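Local coordinates for protein FkbI (PDB 1R2J), which binds FAD and, as a member of the acyl-CoA dehydrogenase family, probably oxidises an acyl-ACP intermediate on the way to the methoxymalonyl extender unit of FK520, at residues S70-S73 / V74-Q78; T143-A146 / A147-D150. All coordinates share one frame; numbering follows the deposited sequence.

Contact 1. Residues S70-S73 / V74-Q78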
ATOM      1  N   SER A  70      -5.125   7.352  -1.335  1.00 16.70           N
ATOM      2  CA  SER A  70      -4.098   7.876  -0.431  1.00 17.53           C
ATOM      3  C   SER A  70      -4.362   7.228   0.932  1.00 18.68           C
ATOM      4  O   SER A  70      -3.449   6.717   1.592  1.00 19.53           O
ATOM      5  CB  SER A  70      -4.198   9.399  -0.285  1.00 15.35           C
ATOM      6  OG  SER A  70      -3.671  10.082  -1.405  1.00 15.90           O
ATOM      7  N   LEU A  71      -5.624   7.251   1.348  1.00 18.81           N
ATOM      8  CA  LEU A  71      -6.007   6.653   2.616  1.00 19.59           C
ATOM      9  C   LEU A  71      -5.686   5.161   2.563  1.00 20.59           C
ATOM     10  O   LEU A  71      -5.157   4.597   3.524  1.00 20.64           O
ATOM     11  CB  LEU A  71      -7.503   6.870   2.873  1.00 18.63           C
ATOM     12  CG  LEU A  71      -8.103   6.236   4.133  1.00 19.90           C
ATOM     13  CD1 LEU A  71      -7.347   6.713   5.369  1.00 21.27           C
ATOM     14  CD2 LEU A  71      -9.582   6.618   4.236  1.00 21.68           C
ATOM     15  N   ARG A  72      -5.996   4.538   1.427  1.00 20.03           N
ATOM     16  CA  ARG A  72      -5.748   3.112   1.216  1.00 20.08           C
ATOM     17  C   ARG A  72      -4.254   2.825   1.367  1.00 20.63           C
ATOM     18  O   ARG A  72      -3.861   1.809   1.943  1.00 19.42           O
ATOM     19  CB  ARG A  72      -6.216   2.715  -0.186  1.00 23.06           C
ATOM     20  CG  ARG A  72      -6.517   1.233  -0.408  1.00 22.66           C
ATOM     21  CD  ARG A  72      -5.278   0.392  -0.655  1.00 23.80           C
ATOM     22  NE  ARG A  72      -4.275   1.002  -1.528  1.00 25.84           N
ATOM     23  CZ  ARG A  72      -4.496   1.506  -2.740  1.00 28.29           C
ATOM     24  NH1 ARG A  72      -5.715   1.507  -3.280  1.00 29.70           N
ATOM     25  NH2 ARG A  72      -3.470   1.992  -3.432  1.00 26.49           N
ATOM     26  N   SER A  73      -3.423   3.731   0.854  1.00 19.91           N
ATOM     27  CA  SER A  73      -1.976   3.554   0.938  1.00 20.37           C
ATOM     28  C   SER A  73      -1.495   3.537   2.388  1.00 21.04           C
ATOM     29  O   SER A  73      -0.526   2.852   2.717  1.00 21.23           O
ATOM     30  CB  SER A  73      -1.261   4.652   0.149  1.00 19.05           C
ATOM     31  OG  SER A  73      -1.460   4.471  -1.245  1.00 21.77           O
ATOM     32  N   VAL A  74      -2.179   4.290   3.249  1.00 20.77           N
ATOM     33  CA  VAL A  74      -1.828   4.341   4.663  1.00 21.94           C
ATOM     34  C   VAL A  74      -2.133   2.991   5.291  1.00 21.15           C
ATOM     35  O   VAL A  74      -1.377   2.505   6.133  1.00 20.83           O
ATOM     36  CB  VAL A  74      -2.614   5.452   5.402  1.00 21.83           C
ATOM     37  CG1 VAL A  74      -2.268   5.447   6.888  1.00 23.14           C
ATOM     38  CG2 VAL A  74      -2.267   6.802   4.806  1.00 23.41           C
ATOM     39  N   MET A  75      -3.245   2.387   4.872  1.00 20.75           N
ATOM     40  CA  MET A  75      -3.649   1.074   5.372  1.00 20.30           C
ATOM     41  C   MET A  75      -2.614   0.040   4.958  1.00 20.21           C
ATOM     42  O   MET A  75      -2.297  -0.876   5.719  1.00 20.65           O
ATOM     43  CB  MET A  75      -4.997   0.649   4.783  1.00 18.72           C
ATOM     44  CG  MET A  75      -6.168   1.524   5.156  1.00 23.24           C
ATOM     45  SD  MET A  75      -7.706   0.947   4.384  1.00 26.85           S
ATOM     46  CE  MET A  75      -7.769  -0.772   4.978  1.00 19.54           C
ATOM     47  N   THR A  76      -2.104   0.169   3.735  1.00 20.46           N
ATOM     48  CA  THR A  76      -1.108  -0.782   3.254  1.00 21.26           C
ATOM     49  C   THR A  76       0.191  -0.641   4.051  1.00 20.41           C
ATOM     50  O   THR A  76       0.800  -1.639   4.420  1.00 20.13           O
ATOM     51  CB  THR A  76      -0.832  -0.620   1.709  1.00 21.66           C
ATOM     52  OG1 THR A  76      -0.083   0.572   1.459  1.00 30.56           O
ATOM     53  CG2 THR A  76      -2.139  -0.523   0.940  1.00 16.03           C
ATOM     54  N   SER A  77       0.605   0.595   4.327  1.00 20.76           N
ATOM     55  CA  SER A  77       1.827   0.830   5.091  1.00 22.21           C
ATOM     56  C   SER A  77       1.650   0.313   6.518  1.00 21.91           C
ATOM     57  O   SER A  77       2.527  -0.362   7.060  1.00 20.80           O
ATOM     58  CB  SER A  77       2.158   2.320   5.115  1.00 23.63           C
ATOM     59  OG  SER A  77       2.462   2.790   3.814  1.00 24.78           O
ATOM     60  N   GLN A  78       0.510   0.644   7.118  1.00 23.48           N
ATOM     61  CA  GLN A  78       0.183   0.199   8.465  1.00 24.35           C
ATOM     62  C   GLN A  78       0.218  -1.319   8.513  1.00 24.70           C
ATOM     63  O   GLN A  78       0.905  -1.916   9.347  1.00 23.40           O
ATOM     64  CB  GLN A  78      -1.224   0.651   8.856  1.00 26.08           C
ATOM     65  CG  GLN A  78      -1.304   1.943   9.649  1.00 32.48           C
ATOM     66  CD  GLN A  78      -0.560   1.869  10.969  1.00 30.06           C
ATOM     67  OE1 GLN A  78       0.647   2.065  11.015  1.00 35.74           O
ATOM     68  NE2 GLN A  78      -1.279   1.575  12.048  1.00 32.84           N
TER
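Ser73 O is gripped by two donors from the next turn of the helix. Thr76 OG1 donates to Ser73 O at 2.6 Å. The ordinary helical bond runs from Ser77 N to Ser73 O at 3.0 Å. Both donors come from the same face of the carbonyl plane. The hydroxyl sits well to one side, with a C=O...donor angle of 119°, whereas the amide lies closer to the line of the carbonyl. Thr76 OG1 is placed there by its first torsion (chi1 73°), which sets it between the backbone N and the carbonyl carbon. A threonine hydroxyl folded back onto a carbonyl of the preceding turn is a common way to satisfy a buried polar group inside a helix. The same torsion turns the methyl back toward Arg72: Thr76 CG2 lies 3.1 Å from Arg72 O. Thr76 CG2 also lies 3.6 Å from Arg72 NE, at the edge of the guanidinium and near its plane. The arginine chain bends at chi2 and chi3 to bring that edge alongside the methyl. Arg72 NE is buried here without a hydrogen-bond partner in the model. A valine in place of Thr76 has no hydroxyl, and Ser73 O would probably have to rely mainly on Ser77 N. Elsewhere the regular bonds hold the turn, as from Met75 N to Leu71 O. The contact lies on helix 69-88 and is buried in the protein. Leu71 packs on helices 5-12 and 27-35, and Met75 packs on helix 54-67. Ser70 OG bonds to Ala188 N in the loop before strand 192-196.

Contact 2. Residues T143-A146 / A147-D150. With FAD (flavin-adenine dinucleotide), chain B.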
ATOM      1  N   THR A 143       9.023   7.007   1.244  1.00 24.28           N
ATOM      2  CA  THR A 143       8.345   6.211   2.262  1.00 23.94           C
ATOM      3  C   THR A 143       6.899   6.654   2.470  1.00 24.17           C
ATOM      4  O   THR A 143       6.640   7.768   2.925  1.00 24.99           O
ATOM      5  CB  THR A 143       9.088   6.295   3.601  1.00 22.42           C
ATOM      6  OG1 THR A 143      10.487   6.096   3.370  1.00 21.84           O
ATOM      7  CG2 THR A 143       8.592   5.218   4.553  1.00 23.89           C
ATOM      8  N   THR A 144       5.957   5.772   2.142  1.00 23.73           N
ATOM      9  CA  THR A 144       4.536   6.078   2.292  1.00 23.41           C
ATOM     10  C   THR A 144       4.100   6.265   3.743  1.00 24.30           C
ATOM     11  O   THR A 144       4.501   5.501   4.622  1.00 24.09           O
ATOM     12  CB  THR A 144       3.660   4.967   1.681  1.00 23.69           C
ATOM     13  OG1 THR A 144       3.909   4.881   0.274  1.00 21.06           O
ATOM     14  CG2 THR A 144       2.182   5.271   1.918  1.00 20.76           C
ATOM     15  N   ALA A 145       3.269   7.283   3.971  1.00 24.21           N
ATOM     16  CA  ALA A 145       2.733   7.604   5.292  1.00 25.54           C
ATOM     17  C   ALA A 145       3.787   8.049   6.311  1.00 26.60           C
ATOM     18  O   ALA A 145       3.463   8.304   7.475  1.00 26.82           O
ATOM     19  CB  ALA A 145       1.959   6.407   5.839  1.00 24.68           C
ATOM     20  N   ALA A 146       5.042   8.146   5.885  1.00 27.19           N
ATOM     21  CA  ALA A 146       6.113   8.547   6.795  1.00 27.63           C
ATOM     22  C   ALA A 146       5.856   9.901   7.463  1.00 28.02           C
ATOM     23  O   ALA A 146       6.274  10.131   8.596  1.00 28.76           O
ATOM     24  CB  ALA A 146       7.451   8.575   6.055  1.00 26.89           C
ATOM     25  N   ALA A 147       5.167  10.797   6.764  1.00 27.80           N
ATOM     26  CA  ALA A 147       4.878  12.121   7.310  1.00 27.53           C
ATOM     27  C   ALA A 147       3.889  12.062   8.472  1.00 27.42           C
ATOM     28  O   ALA A 147       3.706  13.050   9.182  1.00 24.78           O
ATOM     29  CB  ALA A 147       4.333  13.031   6.209  1.00 27.49           C
ATOM     30  N   TYR A 148       3.261  10.903   8.665  1.00 28.02           N
ATOM     31  CA  TYR A 148       2.277  10.724   9.730  1.00 27.52           C
ATOM     32  C   TYR A 148       2.725   9.735  10.797  1.00 27.99           C
ATOM     33  O   TYR A 148       2.205   9.739  11.911  1.00 28.50           O
ATOM     34  CB  TYR A 148       0.957  10.177   9.168  1.00 27.84           C
ATOM     35  CG  TYR A 148       0.378  10.910   7.984  1.00 27.24           C
ATOM     36  CD1 TYR A 148      -0.034  12.235   8.089  1.00 27.35           C
ATOM     37  CD2 TYR A 148       0.227  10.266   6.757  1.00 26.55           C
ATOM     38  CE1 TYR A 148      -0.583  12.905   6.995  1.00 26.98           C
ATOM     39  CE2 TYR A 148      -0.321  10.927   5.659  1.00 26.61           C
ATOM     40  CZ  TYR A 148      -0.723  12.243   5.786  1.00 26.43           C
ATOM     41  OH  TYR A 148      -1.276  12.894   4.708  1.00 27.84           O
ATOM     42  N   ALA A 149       3.680   8.883  10.448  1.00 27.30           N
ATOM     43  CA  ALA A 149       4.140   7.830  11.343  1.00 26.71           C
ATOM     44  C   ALA A 149       4.803   8.200  12.664  1.00 27.52           C
ATOM     45  O   ALA A 149       5.505   9.208  12.775  1.00 26.44           O
ATOM     46  CB  ALA A 149       5.059   6.879  10.573  1.00 26.26           C
ATOM     47  N   ASP A 150       4.556   7.356  13.664  1.00 27.97           N
ATOM     48  CA  ASP A 150       5.163   7.493  14.981  1.00 28.56           C
ATOM     49  C   ASP A 150       6.349   6.534  14.919  1.00 28.90           C
ATOM     50  O   ASP A 150       7.407   6.790  15.486  1.00 28.80           O
ATOM     51  CB  ASP A 150       4.230   7.012  16.100  1.00 27.99           C
ATOM     52  CG  ASP A 150       2.986   7.859  16.244  1.00 28.86           C
ATOM     53  OD1 ASP A 150       1.924   7.439  15.740  1.00 31.16           O
ATOM     54  OD2 ASP A 150       3.066   8.943  16.865  1.00 27.94           O
TER
HETATM   55  PA  FAD B 399      14.045   1.757 -11.111  1.00 31.55           P
HETATM   56  O1A FAD B 399      13.780   0.780 -10.063  1.00 29.27           O
HETATM   57  O2A FAD B 399      14.974   2.938 -11.218  1.00 28.05           O
HETATM   58  O5B FAD B 399      12.920   2.034 -12.110  1.00 31.78           O
HETATM   59  C5B FAD B 399      13.231   1.225 -13.174  1.00 26.42           C
HETATM   60  C4B FAD B 399      12.314   1.183 -14.348  1.00 24.70           C
HETATM   61  O4B FAD B 399      13.155   0.156 -14.983  1.00 21.89           O
HETATM   62  C3B FAD B 399      11.054   0.492 -13.930  1.00 24.40           C
HETATM   63  O3B FAD B 399      10.079   0.732 -14.890  1.00 23.93           O
HETATM   64  C2B FAD B 399      11.411  -0.915 -13.843  1.00 22.23           C
HETATM   65  O2B FAD B 399      10.388  -1.937 -13.975  1.00 22.98           O
HETATM   66  C1B FAD B 399      12.527  -1.099 -14.912  1.00 22.80           C
HETATM   67  N9A FAD B 399      13.481  -2.075 -14.502  1.00 23.00           N
HETATM   68  C8A FAD B 399      14.459  -2.062 -13.472  1.00 22.53           C
HETATM   69  N7A FAD B 399      15.169  -3.146 -13.365  1.00 21.89           N
HETATM   70  C5A FAD B 399      14.683  -3.971 -14.361  1.00 22.99           C
HETATM   71  C6A FAD B 399      15.016  -5.263 -14.778  1.00 23.23           C
HETATM   72  N6A FAD B 399      15.987  -5.984 -14.201  1.00 22.24           N
HETATM   73  N1A FAD B 399      14.310  -5.808 -15.834  1.00 22.18           N
HETATM   74  C2A FAD B 399      13.323  -5.109 -16.443  1.00 22.09           C
HETATM   75  N3A FAD B 399      12.918  -3.814 -16.103  1.00 20.71           N
HETATM   76  C4A FAD B 399      13.708  -3.354 -15.013  1.00 22.79           C
HETATM   77  N1  FAD B 399       9.360   2.424  -1.295  1.00 27.81           N
HETATM   78  C2  FAD B 399       9.447   1.985   0.027  1.00 29.57           C
HETATM   79  O2  FAD B 399      10.456   1.402   0.466  1.00 27.98           O
HETATM   80  N3  FAD B 399       8.379   2.208   0.886  1.00 28.64           N
HETATM   81  C4  FAD B 399       7.176   2.871   0.533  1.00 28.35           C
HETATM   82  O4  FAD B 399       6.263   3.025   1.400  1.00 26.77           O
HETATM   83  C4X FAD B 399       7.122   3.315  -0.770  1.00 28.10           C
HETATM   84  N5  FAD B 399       5.901   4.024  -1.144  1.00 29.92           N
HETATM   85  C5X FAD B 399       5.810   4.526  -2.460  1.00 29.96           C
HETATM   86  C6  FAD B 399       4.672   5.248  -2.907  1.00 31.03           C
HETATM   87  C7  FAD B 399       4.544   5.814  -4.212  1.00 30.58           C
HETATM   88  C7M FAD B 399       3.282   6.581  -4.601  1.00 31.06           C
HETATM   89  C8  FAD B 399       5.631   5.650  -5.115  1.00 31.27           C
HETATM   90  C8M FAD B 399       5.650   6.223  -6.521  1.00 31.24           C
HETATM   91  C9  FAD B 399       6.744   4.942  -4.740  1.00 31.59           C
HETATM   92  C9A FAD B 399       6.865   4.344  -3.432  1.00 32.09           C
HETATM   93  N10 FAD B 399       8.059   3.577  -2.975  1.00 31.44           N
HETATM   94  C10 FAD B 399       8.207   3.086  -1.672  1.00 29.90           C
HETATM   95  C1' FAD B 399       8.921   3.439  -4.069  1.00 34.82           C
HETATM   96  C2' FAD B 399       8.607   2.082  -4.920  1.00 37.60           C
HETATM   97  O2' FAD B 399       9.347   1.124  -4.109  1.00 33.75           O
HETATM   98  C3' FAD B 399       9.328   2.262  -6.135  1.00 39.99           C
HETATM   99  O3' FAD B 399       8.375   2.445  -7.212  1.00 44.80           O
HETATM  100  C4' FAD B 399      10.354   1.358  -6.863  1.00 39.54           C
HETATM  101  O4' FAD B 399      11.408   0.762  -6.156  1.00 42.93           O
HETATM  102  C5' FAD B 399      10.822   2.426  -7.732  1.00 39.46           C
HETATM  103  O5' FAD B 399      12.186   2.384  -8.024  1.00 34.76           O
HETATM  104  P   FAD B 399      12.747   3.669  -8.842  1.00 34.54           P
HETATM  105  O1P FAD B 399      13.640   3.031  -7.998  1.00 35.96           O
HETATM  106  O2P FAD B 399      13.990   4.471  -9.314  1.00 38.58           O
HETATM  107  O3P FAD B 399      13.406   2.801 -10.049  1.00 32.22           O
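Ala145 takes a left-handed backbone conformation (phi 65°), unusual for a residue with a side chain. It is the third residue of a type II beta turn from Thr143 to Ala146. From this turn Ala145 O points to the next residues and accepts a hydrogen bond from Tyr148 N at 2.9 Å. The donor stands above the carbonyl plane, 51° out of it. Ala149 N adds weak bonds to Ala145 O and to Ala146 O, so the chain after the turn curls back on itself. The Tyr148 ring lies obliquely to Ala145 O, and Tyr148 CD2 comes within 4.3 Å of Ala145 CB. With CG anti to the carbonyl carbon and beside the backbone N, the ring is turned back along Ala145. The far end of the ring is fixed elsewhere, since Tyr148 OH bonds to Ala188 O and Leu25 N. Thr144, the second residue of the turn, holds the flavin. Thr144 N donates to FAD O4 at 2.9 Å, and the N-H...O angle of 162° makes the bond nearly straight. Thr144 OG1 donates to FAD N5 at 2.6 Å. Backbone and hydroxyl of one residue thus address neighbouring atoms of the isoalloxazine. Two donors at N5 and O4 would probably draw electron density toward that side of the flavin and help it accept hydride, as is thought for acyl-CoA dehydrogenases.

In the fold
Contact 1 comes first along the chain, on helix 69-88 in the N-terminal domain of the acyl-CoA dehydrogenase fold. Contact 2 follows in the loop between strands 133-143 and 151-156, in the middle domain. Their centres are 10 Å apart. They meet directly where Ser77 OG lies 3.1 Å from Thr144 CG2, and Ser77 CB packs on Ala145 CB at 4.2 Å. Ser77 OG also makes a weak hydrogen bond to Thr144 O. The buried helix therefore backs the flavin-binding turn, and the side chain of Ser77 comes about 5 Å from FAD at the nearest atoms. The loop around Ala188 ties the two as well, since it bonds to both Ser70 and Tyr148. Helical and beta parts of the fold thus join beside the flavin.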